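Local coordinates for N-acetylmuramoyl-L-alanine amidase (Clostridium intestinale URNW, PDB 6SRT), which probably hydrolyses, as a zinc-dependent endolysin, the amide bond between N-acetylmuramic acid and L-alanine in bacterial cell-wall peptidoglycan, at residues F112-I126 / E151-K165. Residues are numbered along the deposited sequence; the frame is centred on the assembly and turned at random. Where two conformers were deposited one is given.
Sequences FNEEYVTPQQMTSLI and ECPGNNFPFEEIKAK. With ZN (zinc ion), chain B.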
# COMPACT_ATOMS: atom_id res chain seq x y z
N PHE A 112 -5.20 -1.08 12.88
CA PHE A 112 -6.60 -0.61 12.82
C PHE A 112 -7.58 -1.58 13.46
O PHE A 112 -8.77 -1.30 13.39
CB PHE A 112 -6.98 -0.09 11.43
CG PHE A 112 -6.01 0.97 11.00
CD1 PHE A 112 -5.91 2.19 11.64
CD2 PHE A 112 -5.14 0.73 9.97
CE1 PHE A 112 -4.94 3.12 11.33
CE2 PHE A 112 -4.16 1.63 9.61
CZ PHE A 112 -4.09 2.82 10.28
N ASN A 113 -7.09 -2.62 14.15
CA ASN A 113 -7.97 -3.29 15.14
C ASN A 113 -8.18 -2.43 16.38
O ASN A 113 -9.14 -2.70 17.05
CB ASN A 113 -7.32 -4.59 15.57
CG ASN A 113 -7.43 -5.65 14.53
OD1 ASN A 113 -8.28 -5.65 13.64
ND2 ASN A 113 -6.59 -6.66 14.66
N GLU A 114 -7.37 -1.40 16.60
CA GLU A 114 -7.31 -0.63 17.87
C GLU A 114 -7.26 0.89 17.69
O GLU A 114 -7.28 1.63 18.73
CB GLU A 114 -6.04 -0.97 18.65
CG GLU A 114 -6.09 -2.34 19.28
CD GLU A 114 -5.02 -2.56 20.34
OE1 GLU A 114 -4.42 -1.53 20.74
OE2 GLU A 114 -4.79 -3.77 20.72
N GLU A 115 -7.12 1.29 16.43
CA GLU A 115 -6.84 2.68 16.01
C GLU A 115 -7.80 2.97 14.86
O GLU A 115 -8.29 2.01 14.24
CB GLU A 115 -5.38 2.85 15.55
CG GLU A 115 -4.28 2.63 16.62
CD GLU A 115 -2.98 3.16 16.00
OE1 GLU A 115 -2.58 4.26 16.34
OE2 GLU A 115 -2.41 2.55 15.07
N TYR A 116 -7.97 4.25 14.53
CA TYR A 116 -8.59 4.68 13.29
C TYR A 116 -7.55 5.39 12.46
O TYR A 116 -6.59 5.97 12.98
CB TYR A 116 -9.74 5.63 13.56
CG TYR A 116 -10.88 4.97 14.30
CD1 TYR A 116 -11.92 4.36 13.63
CD2 TYR A 116 -10.88 4.86 15.68
CE1 TYR A 116 -12.92 3.69 14.30
CE2 TYR A 116 -11.91 4.25 16.38
CZ TYR A 116 -12.90 3.58 15.68
OH TYR A 116 -13.95 2.96 16.36
N VAL A 117 -7.70 5.36 11.13
CA VAL A 117 -6.83 6.14 10.23
C VAL A 117 -7.01 7.60 10.61
O VAL A 117 -8.13 8.05 10.95
CB VAL A 117 -7.13 5.89 8.78
CG1 VAL A 117 -6.94 4.45 8.39
CG2 VAL A 117 -8.37 6.63 8.31
N THR A 118 -5.92 8.32 10.51
CA THR A 118 -5.98 9.77 10.76
C THR A 118 -6.64 10.45 9.57
O THR A 118 -6.71 9.90 8.45
CB THR A 118 -4.59 10.35 10.95
OG1 THR A 118 -3.87 10.26 9.74
CG2 THR A 118 -3.89 9.78 12.15
N PRO A 119 -7.15 11.68 9.77
CA PRO A 119 -7.68 12.43 8.63
C PRO A 119 -6.67 12.63 7.52
O PRO A 119 -7.05 12.55 6.34
CB PRO A 119 -8.12 13.78 9.23
CG PRO A 119 -8.42 13.43 10.67
CD PRO A 119 -7.41 12.37 11.08
N GLN A 120 -5.42 12.80 7.88
CA GLN A 120 -4.37 12.97 6.88
C GLN A 120 -4.10 11.68 6.11
O GLN A 120 -3.89 11.69 4.89
CB GLN A 120 -3.06 13.50 7.48
CG GLN A 120 -3.21 14.82 8.18
CD GLN A 120 -3.41 14.62 9.67
OE1 GLN A 120 -4.18 13.79 10.23
NE2 GLN A 120 -2.49 15.24 10.37
N GLN A 121 -4.16 10.56 6.81
CA GLN A 121 -4.08 9.26 6.11
C GLN A 121 -5.24 9.07 5.16
O GLN A 121 -5.03 8.61 4.03
CB GLN A 121 -4.01 8.06 7.11
CG GLN A 121 -2.64 7.91 7.75
CD GLN A 121 -2.60 6.83 8.81
OE1 GLN A 121 -3.52 6.77 9.65
NE2 GLN A 121 -1.53 6.04 8.78
N MET A 122 -6.44 9.42 5.58
CA MET A 122 -7.62 9.28 4.70
C MET A 122 -7.40 10.12 3.43
O MET A 122 -7.68 9.64 2.33
CB MET A 122 -8.89 9.68 5.45
CG MET A 122 -10.16 9.30 4.74
SD MET A 122 -10.38 7.53 4.61
CE MET A 122 -11.97 7.53 3.80
N THR A 123 -7.02 11.38 3.60
CA THR A 123 -6.78 12.29 2.45
C THR A 123 -5.78 11.65 1.49
O THR A 123 -6.04 11.64 0.27
CB THR A 123 -6.32 13.69 2.97
OG1 THR A 123 -7.37 14.26 3.75
CG2 THR A 123 -5.88 14.56 1.81
N SER A 124 -4.68 11.16 2.04
CA SER A 124 -3.62 10.55 1.21
C SER A 124 -4.15 9.26 0.58
O SER A 124 -3.83 8.97 -0.62
CB SER A 124 -2.38 10.36 1.99
OG SER A 124 -1.84 11.62 2.28
N LEU A 125 -4.88 8.42 1.30
CA LEU A 125 -5.41 7.16 0.74
C LEU A 125 -6.27 7.49 -0.47
O LEU A 125 -6.20 6.79 -1.51
CB LEU A 125 -6.23 6.39 1.79
CG LEU A 125 -5.36 5.60 2.77
CD1 LEU A 125 -6.10 5.30 4.03
CD2 LEU A 125 -4.83 4.30 2.11
N ILE A 126 -7.15 8.47 -0.40
CA ILE A 126 -8.04 8.79 -1.52
C ILE A 126 -7.21 9.33 -2.68
O ILE A 126 -7.44 8.92 -3.84
CB ILE A 126 -9.12 9.79 -1.08
CG1 ILE A 126 -10.00 9.22 0.01
CG2 ILE A 126 -9.97 10.24 -2.25
CD1 ILE A 126 -10.64 7.93 -0.29
N GLU A 151 -6.06 -10.65 9.49
CA GLU A 151 -6.91 -9.54 10.02
C GLU A 151 -6.53 -8.24 9.32
O GLU A 151 -7.27 -7.24 9.47
CB GLU A 151 -6.69 -9.41 11.51
CG GLU A 151 -7.05 -10.63 12.34
CD GLU A 151 -7.34 -10.36 13.82
OE1 GLU A 151 -6.45 -9.83 14.47
OE2 GLU A 151 -8.42 -10.69 14.29
N CYS A 152 -5.40 -8.14 8.63
CA CYS A 152 -4.98 -6.91 7.95
C CYS A 152 -6.03 -6.52 6.92
O CYS A 152 -6.50 -7.40 6.15
CB CYS A 152 -3.65 -7.16 7.32
SG CYS A 152 -3.08 -5.81 6.28
N PRO A 153 -6.47 -5.25 6.79
CA PRO A 153 -5.87 -4.01 7.39
C PRO A 153 -6.52 -3.51 8.67
O PRO A 153 -6.41 -2.32 8.95
CB PRO A 153 -6.05 -3.05 6.23
CG PRO A 153 -7.38 -3.41 5.69
CD PRO A 153 -7.36 -4.91 5.69
N GLY A 154 -7.14 -4.43 9.42
CA GLY A 154 -7.67 -4.09 10.73
C GLY A 154 -9.14 -3.72 10.70
O GLY A 154 -9.67 -3.20 9.71
N ASN A 155 -9.82 -3.98 11.81
CA ASN A 155 -11.29 -3.91 11.84
C ASN A 155 -11.82 -2.55 11.50
O ASN A 155 -12.91 -2.44 10.92
CB ASN A 155 -11.76 -4.31 13.22
CG ASN A 155 -11.46 -5.73 13.59
OD1 ASN A 155 -11.46 -6.57 12.70
ND2 ASN A 155 -11.36 -6.03 14.89
N ASN A 156 -11.12 -1.52 11.96
CA ASN A 156 -11.57 -0.13 11.77
C ASN A 156 -11.13 0.48 10.45
O ASN A 156 -11.45 1.63 10.21
CB ASN A 156 -11.07 0.75 12.90
CG ASN A 156 -11.48 0.33 14.31
OD1 ASN A 156 -10.69 0.54 15.28
ND2 ASN A 156 -12.64 -0.26 14.43
N PHE A 157 -10.40 -0.25 9.62
CA PHE A 157 -9.90 0.38 8.35
C PHE A 157 -11.12 0.79 7.54
O PHE A 157 -12.05 -0.01 7.41
CB PHE A 157 -9.03 -0.64 7.60
CG PHE A 157 -8.35 0.03 6.45
CD1 PHE A 157 -7.19 0.73 6.62
CD2 PHE A 157 -8.84 -0.11 5.15
CE1 PHE A 157 -6.58 1.37 5.54
CE2 PHE A 157 -8.24 0.54 4.10
CZ PHE A 157 -7.09 1.26 4.28
N PRO A 158 -11.17 2.04 7.05
CA PRO A 158 -12.42 2.60 6.52
C PRO A 158 -12.67 2.27 5.05
O PRO A 158 -12.77 3.11 4.17
CB PRO A 158 -12.22 4.08 6.81
CG PRO A 158 -10.78 4.27 6.50
CD PRO A 158 -10.09 3.07 7.14
N PHE A 159 -12.66 0.97 4.79
CA PHE A 159 -12.74 0.46 3.40
C PHE A 159 -13.99 0.89 2.65
O PHE A 159 -13.91 1.30 1.51
CB PHE A 159 -12.60 -1.07 3.38
CG PHE A 159 -12.54 -1.74 2.04
CD1 PHE A 159 -11.55 -1.48 1.12
CD2 PHE A 159 -13.45 -2.71 1.73
CE1 PHE A 159 -11.52 -2.14 -0.10
CE2 PHE A 159 -13.43 -3.37 0.52
CZ PHE A 159 -12.45 -3.11 -0.39
N GLU A 160 -15.14 0.74 3.30
CA GLU A 160 -16.41 1.14 2.63
C GLU A 160 -16.39 2.64 2.39
O GLU A 160 -16.88 3.07 1.31
CB GLU A 160 -17.59 0.65 3.45
CG GLU A 160 -17.74 -0.88 3.38
CD GLU A 160 -17.94 -1.47 1.99
OE1 GLU A 160 -18.56 -0.80 1.13
OE2 GLU A 160 -17.48 -2.60 1.76
N GLU A 161 -15.89 3.44 3.32
CA GLU A 161 -15.83 4.90 3.08
C GLU A 161 -14.87 5.23 1.94
O GLU A 161 -15.18 6.11 1.13
CB GLU A 161 -15.37 5.62 4.34
CG GLU A 161 -15.34 7.15 4.24
CD GLU A 161 -14.87 7.88 5.49
OE1 GLU A 161 -14.58 7.18 6.49
OE2 GLU A 161 -14.71 9.12 5.40
N ILE A 162 -13.73 4.55 1.84
CA ILE A 162 -12.77 4.77 0.72
C ILE A 162 -13.51 4.46 -0.56
O ILE A 162 -13.43 5.25 -1.52
CB ILE A 162 -11.53 3.90 1.00
CG1 ILE A 162 -10.68 4.51 2.09
CG2 ILE A 162 -10.72 3.77 -0.29
CD1 ILE A 162 -9.62 3.63 2.60
N LYS A 163 -14.17 3.32 -0.63
CA LYS A 163 -14.85 2.92 -1.90
C LYS A 163 -15.91 3.98 -2.23
O LYS A 163 -16.07 4.35 -3.42
CB LYS A 163 -15.49 1.55 -1.82
CG LYS A 163 -14.53 0.38 -1.80
CD LYS A 163 -15.19 -1.00 -1.68
CE LYS A 163 -16.12 -1.32 -2.80
NZ LYS A 163 -16.50 -2.74 -2.73
N ALA A 164 -16.64 4.47 -1.25
CA ALA A 164 -17.70 5.46 -1.48
C ALA A 164 -17.11 6.76 -2.04
O ALA A 164 -17.64 7.29 -3.06
CB ALA A 164 -18.51 5.70 -0.24
N LYS A 165 -16.02 7.27 -1.45
CA LYS A 165 -15.40 8.50 -1.93
C LYS A 165 -14.84 8.32 -3.34
O LYS A 165 -14.84 9.30 -4.08
CB LYS A 165 -14.31 8.92 -0.97
CG LYS A 165 -14.88 9.48 0.33
CD LYS A 165 -13.91 9.89 1.38
CE LYS A 165 -14.56 10.87 2.35
NZ LYS A 165 -13.66 11.22 3.48
ZN ZN B . -1.54 -6.80 4.94
O HOH W 1 -11.65 -3.57 16.64
O HOH W 2 -10.21 4.17 10.39
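E151 meets N113 at the start of the contact. Its OE1 takes a weak hydrogen bond from N113 ND2 (3.2 Å), with the amide and carboxylate planes 70° apart. C152 turns away and binds the zinc ion through SG, together with H47 and H144. P153 follows a cis peptide bond, and its carbonyl O lies at the edge of the F112 ring. G154 packs its backbone closely against that of F112 and N113. N155 N donates to N113 OD1 (2.9 Å), so the N113 amide is engaged at both ends. Water 1 joins N113 O to N155 ND2. N156, inside the type I turn 154-157, donates from N to F112 O (2.8 Å). Its amide stacks flat over one face of the Y116 ring, the planes 9° apart. Water 2 bridges N156 O and V117 N. The F157 ring has P158 CD over one face, P153 CB over the opposite face and F112 CD2 at its edge. P158 CD meets V117 CG1 tip to tip (3.7 Å). In helix 159-165, M122 CE, in one of two conformers, lies against E161 CG, the carboxylate carbon CD and I162 CG1. K165 NZ pairs with E161 OE2 in a salt bridge beside this methyl. L125 CD1 touches F157 CZ and I162 CD1, and I126 CD1 packs on K165 CB (3.9 Å). Directional bonds to F112 O and N113 OD1 would thus fix how the loop after C152 sits, whereas the apolar contacts set no such direction.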